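PDB 3BNK: flavoredoxin from Methanosarcina acetivorans, which binds flavin mononucleotide and probably carries electrons in a methane-producing archaeon. Local coordinates for the interface of chains A and B. Coordinates in Å, arbitrary orientation; residue numbers count along the deposited sequence, not the author numbering. Chains: chain A/B, Flavoredoxin.

The interface of chains A and B. Residues chain A 2-4; chain B 100, 110-111, 113, 116, 143.
Flavoredoxin belongs to the flavin reductase-like family of FMN proteins, and this patch, which has a twin with the chains exchanged, is part of the two-fold interface of the deposited pair, which may or may not be the biological dimer. The N-terminal tail of chain A, just ahead of strand 5-7, lies on chain B, and A:Lys4 does most of the work. Its CG is anti to the carbonyl carbon, beside the backbone N, and the chain bends at chi2 (-70°). The outer part then runs nearly straight and carries the ammonium group into a cluster of acceptors. Two are main-chain carbonyls of the loop after strand 109-110. A:Lys4 NZ is 2.8 Å from B:Cys113 O, close enough for a hydrogen bond. It also bonds to B:Lys111 O at 3.0 Å, from above that carbonyl plane. Another is a side-chain amide: A:Lys4 NZ lies in the carbonyl plane of B:Asn116, on a lone pair of OD1, at 3.1 Å. The other end of this amide is held as well, because B:Asn116 ND2 donates to B:Ile110 O at 2.9 Å. That second-shell bond helps fix which way OD1 points. The lysine stem crosses B:Phe100 at about a right angle, with A:Lys4 CG over one ring face near the rim, 3.9 Å from B:Phe100 CZ. An alanine in place of A:Lys4 would remove the ammonium and the methylenes over the ring, and would probably leave the two loop carbonyls and B:Asn116 OD1 without this cross-chain donor. B:Glu143 reaches in obliquely, extended beyond CG, and its grip is looser. B:Glu143 OE2 forms a long salt bridge to A:Lys4 NZ, at 3.4 Å, weak as a hydrogen bond, which is likely to help balance the charge of the ammonium group. Its other oxygen, OE1, makes a weak hydrogen bond to the backbone N of A:Ala2. On this outer side A:Glu3 loses little surface to chain B, and its side chain turns away from the contact.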
# COMPACT_ATOMS: atom_id res chain seq x y z
N ALA A 2 -15.35 17.40 -15.50
CA ALA A 2 -15.80 18.76 -15.06
C ALA A 2 -15.65 18.96 -13.54
O ALA A 2 -14.56 18.81 -12.99
CB ALA A 2 -17.25 19.02 -15.52
N GLU A 3 -16.76 19.31 -12.89
CA GLU A 3 -16.80 19.59 -11.45
C GLU A 3 -16.53 18.34 -10.59
O GLU A 3 -16.78 17.21 -11.02
CB GLU A 3 -18.16 20.20 -11.07
CG GLU A 3 -18.51 21.51 -11.81
CD GLU A 3 -19.78 22.18 -11.28
OE1 GLU A 3 -20.10 22.04 -10.07
OE2 GLU A 3 -20.46 22.88 -12.09
N LYS A 4 -16.00 18.55 -9.38
CA LYS A 4 -15.77 17.48 -8.41
C LYS A 4 -17.09 16.97 -7.82
O LYS A 4 -17.96 17.77 -7.45
CB LYS A 4 -14.85 17.94 -7.28
CG LYS A 4 -13.41 18.18 -7.68
CD LYS A 4 -12.70 16.87 -8.01
CE LYS A 4 -11.49 17.14 -8.87
NZ LYS A 4 -10.52 16.03 -8.84
N PHE B 100 -8.18 22.94 -4.19
CA PHE B 100 -9.50 23.07 -3.58
C PHE B 100 -9.52 22.43 -2.19
O PHE B 100 -8.78 21.48 -1.91
CB PHE B 100 -10.61 22.52 -4.51
CG PHE B 100 -10.72 21.01 -4.54
CD1 PHE B 100 -11.74 20.36 -3.85
CD2 PHE B 100 -9.82 20.24 -5.28
CE1 PHE B 100 -11.85 18.96 -3.86
CE2 PHE B 100 -9.93 18.85 -5.31
CZ PHE B 100 -10.95 18.21 -4.59
N ILE B 110 -5.99 18.46 -4.79
CA ILE B 110 -5.52 18.84 -6.14
C ILE B 110 -6.61 18.61 -7.19
O ILE B 110 -7.03 17.47 -7.42
CB ILE B 110 -4.25 18.06 -6.55
CG1 ILE B 110 -3.10 18.34 -5.56
CG2 ILE B 110 -3.82 18.45 -7.99
CD1 ILE B 110 -1.93 17.39 -5.71
N LYS B 111 -7.03 19.68 -7.84
CA LYS B 111 -8.15 19.61 -8.79
C LYS B 111 -7.88 18.64 -9.94
O LYS B 111 -8.78 17.93 -10.38
CB LYS B 111 -8.48 21.01 -9.33
CG LYS B 111 -9.26 21.85 -8.36
CD LYS B 111 -9.36 23.31 -8.80
CE LYS B 111 -10.20 24.12 -7.83
NZ LYS B 111 -10.36 25.53 -8.30
N CYS B 113 -5.95 15.96 -10.05
CA CYS B 113 -5.91 14.55 -9.65
C CYS B 113 -7.26 13.84 -9.84
O CYS B 113 -8.32 14.44 -9.70
CB CYS B 113 -5.37 14.39 -8.22
SG CYS B 113 -3.56 14.61 -8.11
N ASN B 116 -9.46 12.27 -4.87
CA ASN B 116 -8.96 12.95 -3.66
C ASN B 116 -9.65 12.43 -2.41
O ASN B 116 -10.88 12.45 -2.32
CB ASN B 116 -9.14 14.47 -3.74
CG ASN B 116 -8.98 15.02 -5.15
OD1 ASN B 116 -9.95 15.10 -5.91
ND2 ASN B 116 -7.76 15.43 -5.50
N GLU B 143 -14.62 12.60 -10.34
CA GLU B 143 -15.40 13.21 -11.41
C GLU B 143 -16.10 12.07 -12.17
O GLU B 143 -15.65 10.92 -12.12
CB GLU B 143 -14.50 14.01 -12.35
CG GLU B 143 -13.50 14.91 -11.63
CD GLU B 143 -12.58 15.64 -12.56
OE1 GLU B 143 -12.89 15.74 -13.77
OE2 GLU B 143 -11.52 16.12 -12.08